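Long-range contacts in LacI family transcription regulator (Bifidobacterium animalis subsp. lactis, PDB 4O5A), which probably binds DNA through a LacI-type helix-turn-helix and regulates transcription in response to a small effector held by its periplasmic-binding-protein-like domain: residues Arg67-Leu73 / Arg102-Val108; Tyr87-Leu91 / Arg302-Gly308; Leu95-Glu101 / Gly308-Gln313; Ala132-Leu138 / Met154-Ala160. One frame throughout, in Å; residues are numbered along the deposited sequence. Where two conformers were deposited one is given.

Contact 1: residues Arg67-Leu73 / Arg102-Val108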
loop_
_atom_site.group_PDB
_atom_site.type_symbol
_atom_site.label_atom_id
_atom_site.label_comp_id
_atom_site.label_asym_id
_atom_site.label_seq_id
_atom_site.Cartn_x
_atom_site.Cartn_y
_atom_site.Cartn_z
ATOM N N ARG A 67 0.291 31.431 10.438
ATOM C CA ARG A 67 0.494 30.106 9.861
ATOM C C ARG A 67 -0.487 29.098 10.438
ATOM O O ARG A 67 -0.798 29.124 11.632
ATOM C CB ARG A 67 1.933 29.626 10.068
ATOM C CG ARG A 67 2.955 30.380 9.230
ATOM C CD ARG A 67 4.341 30.366 9.865
ATOM N NE ARG A 67 5.014 29.083 9.712
ATOM C CZ ARG A 67 6.160 28.912 9.059
ATOM N NH1 ARG A 67 6.786 29.947 8.502
ATOM N NH2 ARG A 67 6.688 27.706 8.974
ATOM N N THR A 68 -0.988 28.221 9.577
ATOM C CA THR A 68 -1.923 27.195 10.005
ATOM C C THR A 68 -1.148 25.974 10.452
ATOM O O THR A 68 -1.678 25.118 11.171
ATOM C CB THR A 68 -2.874 26.758 8.867
ATOM O OG1 THR A 68 -2.110 26.210 7.787
ATOM C CG2 THR A 68 -3.707 27.930 8.363
ATOM N N ARG A 69 0.102 25.881 9.998
ATOM C CA ARG A 69 0.938 24.701 10.211
ATOM C C ARG A 69 0.350 23.444 9.585
ATOM O O ARG A 69 0.506 22.346 10.119
ATOM C CB ARG A 69 1.261 24.493 11.696
ATOM C CG ARG A 69 1.770 25.761 12.371
ATOM C CD ARG A 69 2.475 25.469 13.685
ATOM N NE ARG A 69 3.860 25.074 13.445
ATOM C CZ ARG A 69 4.860 25.931 13.231
ATOM N NH1 ARG A 69 6.085 25.477 13.010
ATOM N NH2 ARG A 69 4.639 27.242 13.231
ATOM N N ARG A 70 -0.319 23.617 8.448
ATOM C CA ARG A 70 -0.908 22.505 7.701
ATOM C C ARG A 70 -0.479 22.577 6.251
ATOM O O ARG A 70 -0.324 23.668 5.697
ATOM C CB ARG A 70 -2.445 22.541 7.778
ATOM C CG ARG A 70 -3.003 22.333 9.176
ATOM C CD ARG A 70 -4.517 22.213 9.176
ATOM N NE ARG A 70 -5.207 23.481 8.937
ATOM C CZ ARG A 70 -5.541 24.345 9.892
ATOM N NH1 ARG A 70 -5.224 24.092 11.154
ATOM N NH2 ARG A 70 -6.180 25.471 9.590
ATOM N N ILE A 71 -0.273 21.405 5.656
ATOM C CA ILE A 71 -0.003 21.271 4.233
ATOM C C ILE A 71 -1.198 20.528 3.671
ATOM O O ILE A 71 -1.582 19.494 4.218
ATOM C CB ILE A 71 1.228 20.374 3.977
ATOM C CG1 ILE A 71 2.457 20.902 4.716
ATOM C CG2 ILE A 71 1.469 20.199 2.478
ATOM C CD1 ILE A 71 2.907 22.282 4.273
ATOM N N GLY A 72 -1.791 21.026 2.587
ATOM C CA GLY A 72 -2.941 20.341 2.012
ATOM C C GLY A 72 -2.602 19.316 0.943
ATOM O O GLY A 72 -1.732 19.547 0.088
ATOM N N LEU A 73 -3.293 18.178 0.988
ATOM C CA LEU A 73 -3.157 17.125 -0.011
ATOM C C LEU A 73 -4.519 16.559 -0.324
ATOM O O LEU A 73 -5.212 16.067 0.571
ATOM C CB LEU A 73 -2.237 16.005 0.501
ATOM C CG LEU A 73 -2.131 14.762 -0.384
ATOM C CD1 LEU A 73 -1.620 15.131 -1.769
ATOM C CD2 LEU A 73 -1.212 13.750 0.262
ATOM N N ARG A 102 8.981 20.469 12.262
ATOM C CA ARG A 102 8.493 21.840 12.427
ATOM C C ARG A 102 7.075 21.853 12.992
ATOM O O ARG A 102 6.392 22.878 12.923
ATOM C CB ARG A 102 8.441 22.560 11.072
ATOM C CG ARG A 102 9.711 22.513 10.240
ATOM C CD ARG A 102 10.615 23.682 10.557
ATOM N NE ARG A 102 9.934 24.973 10.429
ATOM C CZ ARG A 102 10.033 25.792 9.382
ATOM N NH1 ARG A 102 10.795 25.474 8.346
ATOM N NH2 ARG A 102 9.378 26.949 9.377
ATOM N N ASP A 103 6.632 20.710 13.512
ATOM C CA ASP A 103 5.288 20.589 14.095
ATOM C C ASP A 103 4.175 20.947 13.098
ATOM O O ASP A 103 3.174 21.584 13.430
ATOM C CB ASP A 103 5.193 21.378 15.391
ATOM C CG ASP A 103 6.099 20.808 16.466
ATOM O OD1 ASP A 103 5.882 19.641 16.866
ATOM O OD2 ASP A 103 7.042 21.508 16.886
ATOM N N TYR A 104 4.374 20.522 11.861
ATOM C CA TYR A 104 3.392 20.711 10.815
ATOM C C TYR A 104 2.588 19.428 10.681
ATOM O O TYR A 104 3.064 18.355 11.062
ATOM C CB TYR A 104 4.103 21.022 9.492
ATOM C CG TYR A 104 4.081 22.490 9.144
ATOM C CD1 TYR A 104 4.769 23.412 9.905
ATOM C CD2 TYR A 104 3.352 22.952 8.056
ATOM C CE1 TYR A 104 4.743 24.762 9.597
ATOM C CE2 TYR A 104 3.323 24.301 7.735
ATOM C CZ TYR A 104 4.016 25.194 8.509
ATOM O OH TYR A 104 3.995 26.536 8.216
ATOM N N SER A 105 1.381 19.544 10.129
ATOM C CA SER A 105 0.506 18.393 9.882
ATOM C C SER A 105 0.129 18.356 8.412
ATOM O O SER A 105 0.211 19.366 7.716
ATOM C CB SER A 105 -0.799 18.506 10.682
ATOM O OG SER A 105 -0.584 18.613 12.069
ATOM N N LEU A 106 -0.317 17.193 7.950
ATOM C CA LEU A 106 -0.845 17.068 6.600
ATOM C C LEU A 106 -2.371 17.065 6.692
ATOM O O LEU A 106 -2.950 16.285 7.465
ATOM C CB LEU A 106 -0.386 15.740 6.008
ATOM C CG LEU A 106 -0.554 15.489 4.512
ATOM C CD1 LEU A 106 0.419 16.360 3.722
ATOM C CD2 LEU A 106 -0.332 14.003 4.194
ATOM N N LEU A 107 -3.024 17.920 5.911
ATOM C CA LEU A 107 -4.480 17.948 5.891
ATOM C C LEU A 107 -4.935 17.206 4.635
ATOM O O LEU A 107 -4.616 17.616 3.517
ATOM C CB LEU A 107 -4.993 19.390 5.880
ATOM C CG LEU A 107 -6.499 19.538 6.118
ATOM C CD1 LEU A 107 -6.855 19.211 7.564
ATOM C CD2 LEU A 107 -6.979 20.932 5.750
ATOM N N VAL A 108 -5.664 16.112 4.823
ATOM C CA VAL A 108 -6.004 15.226 3.714
ATOM C C VAL A 108 -7.486 15.260 3.410
ATOM O O VAL A 108 -8.326 15.042 4.293
ATOM C CB VAL A 108 -5.593 13.783 4.017
ATOM C CG1 VAL A 108 -6.041 12.844 2.884
ATOM C CG2 VAL A 108 -4.096 13.695 4.222
HETATM O O HOH W 1 0.186 21.053 13.017
HETATM O O HOH W 2 8.409 26.725 12.370
#
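The backbone oxygen R102 O is gripped by the guanidinium of R69: NH1 meets it at 2.6 Å in an almost straight bond (174°) lying in the guanidinium plane, and NE adds a weak second bond. A bend at chi3 (83°) turns the R69 guanidinium toward R102 O, with Y104 CE1 over one of its faces, off toward the rim. The other end of R69 covers the ring of Y104, since its CA sits 3.5 Å from the ring centroid of Y104, a CH-pi contact over the face. Water 2 bridges R69 NH1 and R102 NE. Nearby, D320 forms salt bridges with both R67 NH1 and R102 NH1, which draws the two arginines together; the exact placing of R67, modelled in two conformers, is doubtful. Beyond this polar end the strands run parallel in the usual alternating ladder, with I71 N donating to S105 O at 2.9 Å and L107 N to I71 O at 2.7 Å. On the face shared by I71, L73 and L106, I71 CD1 packs 3.9 Å from Y104 CD2, while CD2 of L73 and CD2 of L106 meet at 4.0 Å. Helices 88-99 and 304-320 cover this face, strand 132-135 flanks strand 70-76 across from strand 105-111, and an antiparallel ladder with the second subunit continues the sheet beyond L106-V108.

Contact 2: residues Tyr87-Leu91 / Arg302-Gly308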
loop_
_atom_site.group_PDB
_atom_site.type_symbol
_atom_site.label_atom_id
_atom_site.label_comp_id
_atom_site.label_asym_id
_atom_site.label_seq_id
_atom_site.Cartn_x
_atom_site.Cartn_y
_atom_site.Cartn_z
ATOM N N TYR A 87 2.586 3.382 -2.901
ATOM C CA TYR A 87 3.369 4.567 -3.203
ATOM C C TYR A 87 3.011 5.734 -2.291
ATOM O O TYR A 87 3.879 6.346 -1.657
ATOM C CB TYR A 87 3.151 4.989 -4.655
ATOM C CG TYR A 87 3.671 6.380 -4.945
ATOM C CD1 TYR A 87 5.026 6.608 -5.106
ATOM C CD2 TYR A 87 2.810 7.467 -5.051
ATOM C CE1 TYR A 87 5.514 7.873 -5.362
ATOM C CE2 TYR A 87 3.292 8.741 -5.309
ATOM C CZ TYR A 87 4.646 8.936 -5.467
ATOM O OH TYR A 87 5.138 10.195 -5.727
ATOM N N ILE A 88 1.728 6.075 -2.271
ATOM C CA ILE A 88 1.264 7.222 -1.506
ATOM C C ILE A 88 1.594 7.057 -0.028
ATOM O O ILE A 88 1.966 8.035 0.624
ATOM C CB ILE A 88 -0.254 7.464 -1.689
ATOM C CG1 ILE A 88 -0.556 7.869 -3.132
ATOM C CG2 ILE A 88 -0.745 8.566 -0.764
ATOM C CD1 ILE A 88 -0.028 9.247 -3.498
HETATM N N MSE A 89 1.483 5.833 0.497
HETATM C CA MSE A 89 1.786 5.649 1.924
HETATM C C MSE A 89 3.244 5.990 2.206
HETATM O O MSE A 89 3.557 6.642 3.191
HETATM C CB MSE A 89 1.472 4.228 2.409
HETATM C CG MSE A 89 0.098 4.052 3.022
HETATM SE SE MSE A 89 -0.598 5.580 4.020
HETATM C CE MSE A 89 0.404 5.296 5.676
ATOM N N ARG A 90 4.138 5.569 1.325
ATOM C CA ARG A 90 5.553 5.869 1.530
ATOM C C ARG A 90 5.814 7.349 1.401
ATOM O O ARG A 90 6.626 7.906 2.140
ATOM C CB ARG A 90 6.425 5.122 0.529
ATOM C CG ARG A 90 6.592 3.657 0.807
ATOM C CD ARG A 90 7.386 3.019 -0.310
ATOM N NE ARG A 90 6.898 1.679 -0.585
ATOM C CZ ARG A 90 7.160 0.985 -1.688
ATOM N NH1 ARG A 90 7.913 1.500 -2.648
ATOM N NH2 ARG A 90 6.659 -0.229 -1.827
ATOM N N LEU A 91 5.142 7.996 0.453
ATOM C CA LEU A 91 5.285 9.441 0.299
ATOM C C LEU A 91 4.849 10.159 1.565
ATOM O O LEU A 91 5.516 11.092 2.034
ATOM C CB LEU A 91 4.456 9.941 -0.888
ATOM C CG LEU A 91 4.833 11.354 -1.335
ATOM C CD1 LEU A 91 6.194 11.322 -2.030
ATOM C CD2 LEU A 91 3.766 11.947 -2.244
ATOM N N ARG A 302 12.257 3.659 -6.968
ATOM C CA ARG A 302 12.315 5.096 -6.682
ATOM C C ARG A 302 12.434 5.278 -5.181
ATOM O O ARG A 302 11.861 4.511 -4.404
ATOM C CB ARG A 302 11.059 5.817 -7.186
ATOM C CG ARG A 302 11.162 6.357 -8.606
ATOM C CD ARG A 302 9.866 7.051 -9.055
ATOM N NE ARG A 302 9.523 8.218 -8.240
ATOM C CZ ARG A 302 8.379 8.355 -7.576
ATOM N NH1 ARG A 302 7.462 7.398 -7.636
ATOM N NH2 ARG A 302 8.149 9.447 -6.856
ATOM N N ASN A 303 13.185 6.287 -4.766
ATOM C CA ASN A 303 13.347 6.548 -3.351
ATOM C C ASN A 303 12.195 7.435 -2.890
ATOM O O ASN A 303 12.359 8.647 -2.733
ATOM C CB ASN A 303 14.693 7.224 -3.086
ATOM C CG ASN A 303 15.027 7.308 -1.609
ATOM O OD1 ASN A 303 14.162 7.122 -0.741
ATOM N ND2 ASN A 303 16.288 7.613 -1.313
ATOM N N ILE A 304 11.030 6.821 -2.691
ATOM C CA ILE A 304 9.812 7.561 -2.377
ATOM C C ILE A 304 9.851 8.212 -1.003
ATOM O O ILE A 304 9.333 9.313 -0.823
ATOM C CB ILE A 304 8.593 6.643 -2.438
ATOM C CG1 ILE A 304 8.538 5.957 -3.804
ATOM C CG2 ILE A 304 7.317 7.449 -2.199
ATOM C CD1 ILE A 304 7.632 4.726 -3.823
ATOM N N LEU A 305 10.438 7.523 -0.027
ATOM C CA LEU A 305 10.592 8.096 1.310
ATOM C C LEU A 305 11.336 9.421 1.246
ATOM O O LEU A 305 10.829 10.445 1.715
ATOM C CB LEU A 305 11.334 7.139 2.241
ATOM C CG LEU A 305 10.543 6.030 2.928
ATOM C CD1 LEU A 305 11.501 5.104 3.667
ATOM C CD2 LEU A 305 9.546 6.651 3.895
ATOM N N GLU A 306 12.525 9.413 0.650
ATOM C CA GLU A 306 13.320 10.628 0.539
ATOM C C GLU A 306 12.642 11.672 -0.353
ATOM O O GLU A 306 12.820 12.873 -0.147
ATOM C CB GLU A 306 14.730 10.296 0.039
ATOM C CG GLU A 306 15.691 11.466 0.053
ATOM C CD GLU A 306 15.755 12.166 1.400
ATOM O OE1 GLU A 306 15.757 11.471 2.444
ATOM O OE2 GLU A 306 15.807 13.418 1.410
ATOM N N SER A 307 11.867 11.222 -1.339
ATOM C CA SER A 307 11.136 12.162 -2.196
ATOM C C SER A 307 10.124 12.930 -1.358
ATOM O O SER A 307 9.973 14.155 -1.481
ATOM C CB SER A 307 10.412 11.426 -3.325
ATOM O OG SER A 307 11.320 11.102 -4.363
ATOM N N GLY A 308 9.445 12.198 -0.492
ATOM C CA GLY A 308 8.442 12.786 0.376
ATOM C C GLY A 308 9.089 13.778 1.303
ATOM O O GLY A 308 8.558 14.856 1.531
#
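I304 packs against Y87 and R90 where two helices of the periplasmic-binding-protein fold come together near their N-terminal ends, helix 88-99 and helix 304-320. Its CB lies 4.0 Å from R90 CB. From there the side chain forks: CG2, anti to the backbone N, reaches L91 N at 3.5 Å, whereas CG1 runs beside the ring of Y87. The tip, CD1, comes in at the edge of that ring, 3.5 Å from Y87 CD1, and also touches R90 NH1, which bonds to the backbone oxygen of D286. R302 approaches the same tyrosine obliquely, the ring and guanidinium planes 42° apart, and its NH2 gives Y87 OH a weak bond of 3.3 Å; its NE is paired with E329. An alanine in place of R302 would probably leave E329 without its charged mate and the hydroxyl of Y87 without this donor. Farther along, where a side chain on G308 would collide with L91 O, the helices close in until L91 CD1 rests 3.6 Å from G308 CA.

Contact 3: residues Leu95-Glu101 / Gly308-Gln313. With SO4 (sulfate ion), chain E.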
loop_
_atom_site.group_PDB
_atom_site.type_symbol
_atom_site.label_atom_id
_atom_site.label_comp_id
_atom_site.label_asym_id
_atom_site.label_seq_id
_atom_site.Cartn_x
_atom_site.Cartn_y
_atom_site.Cartn_z
ATOM N N LEU A 95 6.975 12.651 3.864
ATOM C CA LEU A 95 6.486 13.999 4.150
ATOM C C LEU A 95 6.450 14.231 5.656
ATOM O O LEU A 95 6.991 15.219 6.153
ATOM C CB LEU A 95 5.065 14.202 3.594
ATOM C CG LEU A 95 4.879 14.456 2.097
ATOM C CD1 LEU A 95 3.440 14.135 1.697
ATOM C CD2 LEU A 95 5.201 15.906 1.737
ATOM N N GLY A 96 5.827 13.306 6.378
ATOM C CA GLY A 96 5.719 13.416 7.820
ATOM C C GLY A 96 7.051 13.501 8.541
ATOM O O GLY A 96 7.154 14.194 9.552
ATOM N N SER A 97 8.081 12.830 8.023
ATOM C CA SER A 97 9.379 12.832 8.692
ATOM C C SER A 97 9.950 14.237 8.710
ATOM O O SER A 97 10.697 14.595 9.616
ATOM C CB SER A 97 10.364 11.837 8.058
ATOM O OG SER A 97 10.959 12.321 6.865
ATOM N N ALA A 98 9.580 15.044 7.718
ATOM C CA ALA A 98 10.061 16.422 7.674
ATOM C C ALA A 98 9.092 17.407 8.328
ATOM O O ALA A 98 9.527 18.342 9.013
ATOM C CB ALA A 98 10.393 16.850 6.245
ATOM N N LEU A 99 7.794 17.206 8.124
ATOM C CA LEU A 99 6.796 18.096 8.722
ATOM C C LEU A 99 6.842 18.038 10.246
ATOM O O LEU A 99 6.634 19.053 10.907
ATOM C CB LEU A 99 5.385 17.778 8.213
ATOM C CG LEU A 99 5.202 17.936 6.704
ATOM C CD1 LEU A 99 3.819 17.441 6.310
ATOM C CD2 LEU A 99 5.419 19.401 6.277
ATOM N N GLU A 100 7.149 16.861 10.802
ATOM C CA GLU A 100 7.205 16.716 12.263
ATOM C C GLU A 100 8.307 17.551 12.888
ATOM O O GLU A 100 8.178 17.991 14.033
ATOM C CB GLU A 100 7.394 15.256 12.673
ATOM C CG GLU A 100 6.143 14.409 12.518
ATOM C CD GLU A 100 5.037 14.820 13.469
ATOM O OE1 GLU A 100 5.347 15.191 14.625
ATOM O OE2 GLU A 100 3.849 14.766 13.061
ATOM N N GLU A 101 9.388 17.757 12.140
ATOM C CA GLU A 101 10.498 18.589 12.615
ATOM C C GLU A 101 10.062 20.021 12.905
ATOM O O GLU A 101 10.707 20.713 13.695
ATOM C CB GLU A 101 11.651 18.592 11.591
ATOM C CG GLU A 101 12.310 17.242 11.398
ATOM C CD GLU A 101 13.466 17.276 10.410
ATOM O OE1 GLU A 101 14.350 18.149 10.538
ATOM O OE2 GLU A 101 13.499 16.418 9.507
ATOM N N GLY A 308 9.445 12.198 -0.492
ATOM C CA GLY A 308 8.442 12.786 0.376
ATOM C C GLY A 308 9.089 13.778 1.303
ATOM O O GLY A 308 8.558 14.856 1.531
ATOM N N ARG A 309 10.241 13.408 1.849
ATOM C CA ARG A 309 10.944 14.268 2.783
ATOM C C ARG A 309 11.385 15.554 2.088
ATOM O O ARG A 309 11.213 16.648 2.616
ATOM C CB ARG A 309 12.135 13.512 3.366
ATOM C CG ARG A 309 12.868 14.252 4.434
ATOM C CD ARG A 309 13.864 13.331 5.129
ATOM N NE ARG A 309 14.753 14.118 5.961
ATOM C CZ ARG A 309 14.421 14.619 7.142
ATOM N NH1 ARG A 309 13.211 14.410 7.643
ATOM N NH2 ARG A 309 15.302 15.336 7.817
ATOM N N LEU A 310 11.937 15.422 0.884
ATOM C CA LEU A 310 12.369 16.586 0.134
ATOM C C LEU A 310 11.187 17.489 -0.216
ATOM O O LEU A 310 11.303 18.710 -0.168
ATOM C CB LEU A 310 13.092 16.147 -1.138
ATOM C CG LEU A 310 13.920 17.226 -1.818
ATOM C CD1 LEU A 310 14.800 17.954 -0.798
ATOM C CD2 LEU A 310 14.769 16.586 -2.896
ATOM N N ALA A 311 10.049 16.882 -0.549
ATOM C CA ALA A 311 8.858 17.648 -0.925
ATOM C C ALA A 311 8.386 18.529 0.230
ATOM O O ALA A 311 8.044 19.695 0.037
ATOM C CB ALA A 311 7.738 16.722 -1.366
ATOM N N ALA A 312 8.367 17.960 1.427
ATOM C CA ALA A 312 7.967 18.714 2.609
ATOM C C ALA A 312 8.956 19.842 2.890
ATOM O O ALA A 312 8.566 20.983 3.176
ATOM C CB ALA A 312 7.845 17.781 3.799
ATOM N N GLN A 313 10.246 19.546 2.786
ATOM C CA GLN A 313 11.254 20.573 3.024
ATOM C C GLN A 313 11.105 21.719 2.038
ATOM O O GLN A 313 11.254 22.881 2.403
ATOM C CB GLN A 313 12.667 19.978 2.956
ATOM C CG GLN A 313 12.936 18.973 4.063
ATOM C CD GLN A 313 14.252 18.246 3.900
ATOM O OE1 GLN A 313 14.652 17.908 2.786
ATOM N NE2 GLN A 313 14.934 17.998 5.015
HETATM S S SO4 E . 18.093 15.688 5.141
HETATM O O1 SO4 E . 19.395 15.326 4.596
HETATM O O2 SO4 E . 17.903 17.133 5.039
HETATM O O3 SO4 E . 17.047 14.973 4.417
HETATM O O4 SO4 E . 18.048 15.306 6.546
#
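The helical segments 95-99 and 308-313 cross at -41° with their axes only 7.1 Å apart, a close helix-helix packing within the periplasmic-binding-protein fold made possible by small residues. At G308, which has no side chain to intervene, L95 CA approaches G308 O to 3.4 Å in a CA-H...O contact. One turn on, A312 CB nestles among L95 CD2, L99 CD2 and A98 CB, the last at 3.7 Å from A312 CB. R309 carries the polar side: with CG anti to the backbone N (chi1 -175°) and the chain extended to NE, its guanidinium reaches E101. R309 NH1 and NH2 both grip E101 OE2 in an end-on salt bridge, R309 NH2 lying 2.7 Å from E101 OE2 on its syn lone pair. NH1 also bonds to S97 OG, itself hydrogen-bonded to G94 O. A leucine in place of R309 would probably leave the E101 carboxylate without its mate. A sulfate, probably from the crystallisation liquor, also meets the guanidinium edge: R309 NH2 donates to its O4, R309 NE to its O3 at 2.9 Å, and Q313 NE2 to its O2 at 3.1 Å.

Contact 4: residues Ala132-Leu138 / Met154-Ala160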
loop_
_atom_site.group_PDB
_atom_site.type_symbol
_atom_site.label_atom_id
_atom_site.label_comp_id
_atom_site.label_asym_id
_atom_site.label_seq_id
_atom_site.Cartn_x
_atom_site.Cartn_y
_atom_site.Cartn_z
ATOM N N ALA A 132 0.371 25.563 2.339
ATOM C CA ALA A 132 0.889 25.149 1.036
ATOM C C ALA A 132 0.130 23.933 0.554
ATOM O O ALA A 132 -0.428 23.184 1.365
ATOM C CB ALA A 132 2.389 24.844 1.117
ATOM N N LEU A 133 0.126 23.732 -0.763
ATOM C CA LEU A 133 -0.580 22.612 -1.386
ATOM C C LEU A 133 0.411 21.715 -2.108
ATOM O O LEU A 133 1.340 22.195 -2.752
ATOM C CB LEU A 133 -1.574 23.129 -2.423
ATOM C CG LEU A 133 -2.618 24.122 -1.939
ATOM C CD1 LEU A 133 -3.449 24.612 -3.098
ATOM C CD2 LEU A 133 -3.488 23.407 -0.939
ATOM N N LEU A 134 0.199 20.413 -2.008
ATOM C CA LEU A 134 1.027 19.447 -2.702
ATOM C C LEU A 134 0.213 18.927 -3.883
ATOM O O LEU A 134 -0.919 18.467 -3.699
ATOM C CB LEU A 134 1.374 18.305 -1.737
ATOM C CG LEU A 134 2.186 17.139 -2.283
ATOM C CD1 LEU A 134 3.528 17.637 -2.782
ATOM C CD2 LEU A 134 2.372 16.085 -1.207
ATOM N N LEU A 135 0.769 19.018 -5.093
ATOM C CA LEU A 135 0.079 18.551 -6.300
ATOM C C LEU A 135 0.711 17.276 -6.847
ATOM O O LEU A 135 1.882 17.273 -7.239
ATOM C CB LEU A 135 0.119 19.621 -7.388
ATOM C CG LEU A 135 -0.361 21.016 -6.999
ATOM C CD1 LEU A 135 -0.195 21.990 -8.163
ATOM C CD2 LEU A 135 -1.810 20.969 -6.537
ATOM N N LEU A 136 -0.066 16.200 -6.885
ATOM C CA LEU A 136 0.428 14.934 -7.421
ATOM C C LEU A 136 -0.287 14.570 -8.714
ATOM O O LEU A 136 -1.366 15.097 -9.012
ATOM C CB LEU A 136 0.248 13.804 -6.405
ATOM C CG LEU A 136 0.792 14.014 -4.992
ATOM C CD1 LEU A 136 0.438 12.817 -4.115
ATOM C CD2 LEU A 136 2.300 14.264 -4.987
ATOM N N ASN A 137 0.324 13.666 -9.477
ATOM C CA ASN A 137 -0.306 13.086 -10.655
ATOM C C ASN A 137 -0.758 14.129 -11.664
ATOM O O ASN A 137 -1.920 14.160 -12.070
ATOM C CB ASN A 137 -1.476 12.192 -10.244
ATOM C CG ASN A 137 -1.043 11.066 -9.339
ATOM O OD1 ASN A 137 0.038 10.500 -9.513
ATOM N ND2 ASN A 137 -1.879 10.735 -8.362
ATOM N N LEU A 138 0.178 14.979 -12.062
ATOM C CA LEU A 138 -0.099 16.014 -13.042
ATOM C C LEU A 138 -0.432 15.367 -14.380
ATOM O O LEU A 138 0.275 14.464 -14.840
ATOM C CB LEU A 138 1.103 16.956 -13.179
ATOM C CG LEU A 138 1.287 18.010 -12.081
ATOM C CD1 LEU A 138 0.081 18.929 -12.020
ATOM C CD2 LEU A 138 1.548 17.397 -10.699
HETATM N N MSE A 154 -0.675 31.459 -2.696
HETATM C CA MSE A 154 -0.706 30.138 -2.067
HETATM C C MSE A 154 0.453 29.285 -2.568
HETATM O O MSE A 154 0.470 28.886 -3.736
HETATM C CB MSE A 154 -2.040 29.423 -2.336
HETATM C CG MSE A 154 -2.048 27.943 -1.962
HETATM SE SE MSE A 154 -1.915 27.573 -0.038
HETATM C CE MSE A 154 -3.780 27.956 0.424
ATOM N N PRO A 155 1.434 29.016 -1.689
ATOM C CA PRO A 155 2.563 28.160 -2.064
ATOM C C PRO A 155 2.102 26.794 -2.537
ATOM O O PRO A 155 1.188 26.205 -1.958
ATOM C CB PRO A 155 3.341 28.018 -0.754
ATOM C CG PRO A 155 3.067 29.324 -0.034
ATOM C CD PRO A 155 1.617 29.623 -0.357
ATOM N N CYS A 156 2.725 26.289 -3.596
ATOM C CA CYS A 156 2.481 24.913 -3.999
ATOM C C CYS A 156 3.736 24.277 -4.566
ATOM O O CYS A 156 4.687 24.969 -4.955
ATOM C CB CYS A 156 1.346 24.826 -5.020
ATOM S SG CYS A 156 1.746 25.598 -6.593
ATOM N N LEU A 157 3.716 22.952 -4.611
ATOM C CA LEU A 157 4.801 22.168 -5.172
ATOM C C LEU A 157 4.202 20.999 -5.928
ATOM O O LEU A 157 3.309 20.308 -5.419
ATOM C CB LEU A 157 5.701 21.637 -4.061
ATOM C CG LEU A 157 6.833 20.713 -4.505
ATOM C CD1 LEU A 157 7.969 21.522 -5.097
ATOM C CD2 LEU A 157 7.313 19.874 -3.334
ATOM N N ALA A 158 4.687 20.784 -7.144
ATOM C CA ALA A 158 4.230 19.656 -7.943
ATOM C C ALA A 158 5.284 18.552 -7.982
ATOM O O ALA A 158 6.484 18.825 -8.036
ATOM C CB ALA A 158 3.878 20.112 -9.345
ATOM N N LEU A 159 4.831 17.301 -7.947
ATOM C CA LEU A 159 5.735 16.176 -8.163
ATOM C C LEU A 159 5.461 15.610 -9.547
ATOM O O LEU A 159 4.510 14.846 -9.744
ATOM C CB LEU A 159 5.550 15.096 -7.091
ATOM C CG LEU A 159 6.404 15.223 -5.823
ATOM C CD1 LEU A 159 6.259 16.595 -5.165
ATOM C CD2 LEU A 159 6.064 14.115 -4.834
ATOM N N ALA A 160 6.287 16.000 -10.512
ATOM C CA ALA A 160 6.059 15.622 -11.904
ATOM C C ALA A 160 7.310 15.839 -12.743
ATOM O O ALA A 160 8.322 16.322 -12.238
ATOM C CB ALA A 160 4.915 16.428 -12.472
HETATM O O HOH W 3 3.020 12.837 -8.459
HETATM O O HOH W 4 2.858 13.730 -11.742
#
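L134 and L159 meet at the apolar centre, where L134 CD1 lies 3.8 Å from L159 CD1. L136 runs alongside L159, pointing the same way, with L136 CD2 3.8 Å from L159 CD2. On the face that carries L133, L135, C156 and A158, L138 brings CD2 to 3.8 Å from A158 CB. At the start of the pair, selenomethionine M154 has CG anti to the backbone N (chi1 168°), which sets CG against L133 CD1, and a bend at chi2 brings its selenium beside A132 CA. Between the two faces the backbones pair through parallel hydrogen bonds: L135 N to L157 O (2.9 Å, 174°) is the straightest of the four, and L159 N to L135 O follows at 3.0 Å. Then the strands part, and L159 O instead receives two waters, one held by N137 N and the other by L138 N, each water 2.8 Å from L159 O. Helix 143-149 connects the two strands and packs M148 on L133, L135 and C156, as expected of a beta-alpha-beta crossover in a parallel alpha/beta sheet.

In the fold
The four contacts illustrate how one lobe of a periplasmic-binding-protein fold is assembled from distant parts of the chain. Contacts 1 and 4 belong to the same parallel sheet, their centres 14 Å apart, and join where G72 N meets A132 O at 2.8 Å and G72 O meets L134 N at 3.0 Å. Contacts 2 and 3 lie at two levels of one helix pair, 88-99 with 304-320, share G308, and are 11 Å apart between centres. That pair rests on the sheet: I71 CG1 packs 3.7 Å from L99 CD2, and L95 CD1 lies 3.7 Å from L134 CD2. Contacts 1, 2 and 3 also touch the second subunit. A glycerol, probably from crystallisation, lies about 3 Å from the R90 side chain in contact 2.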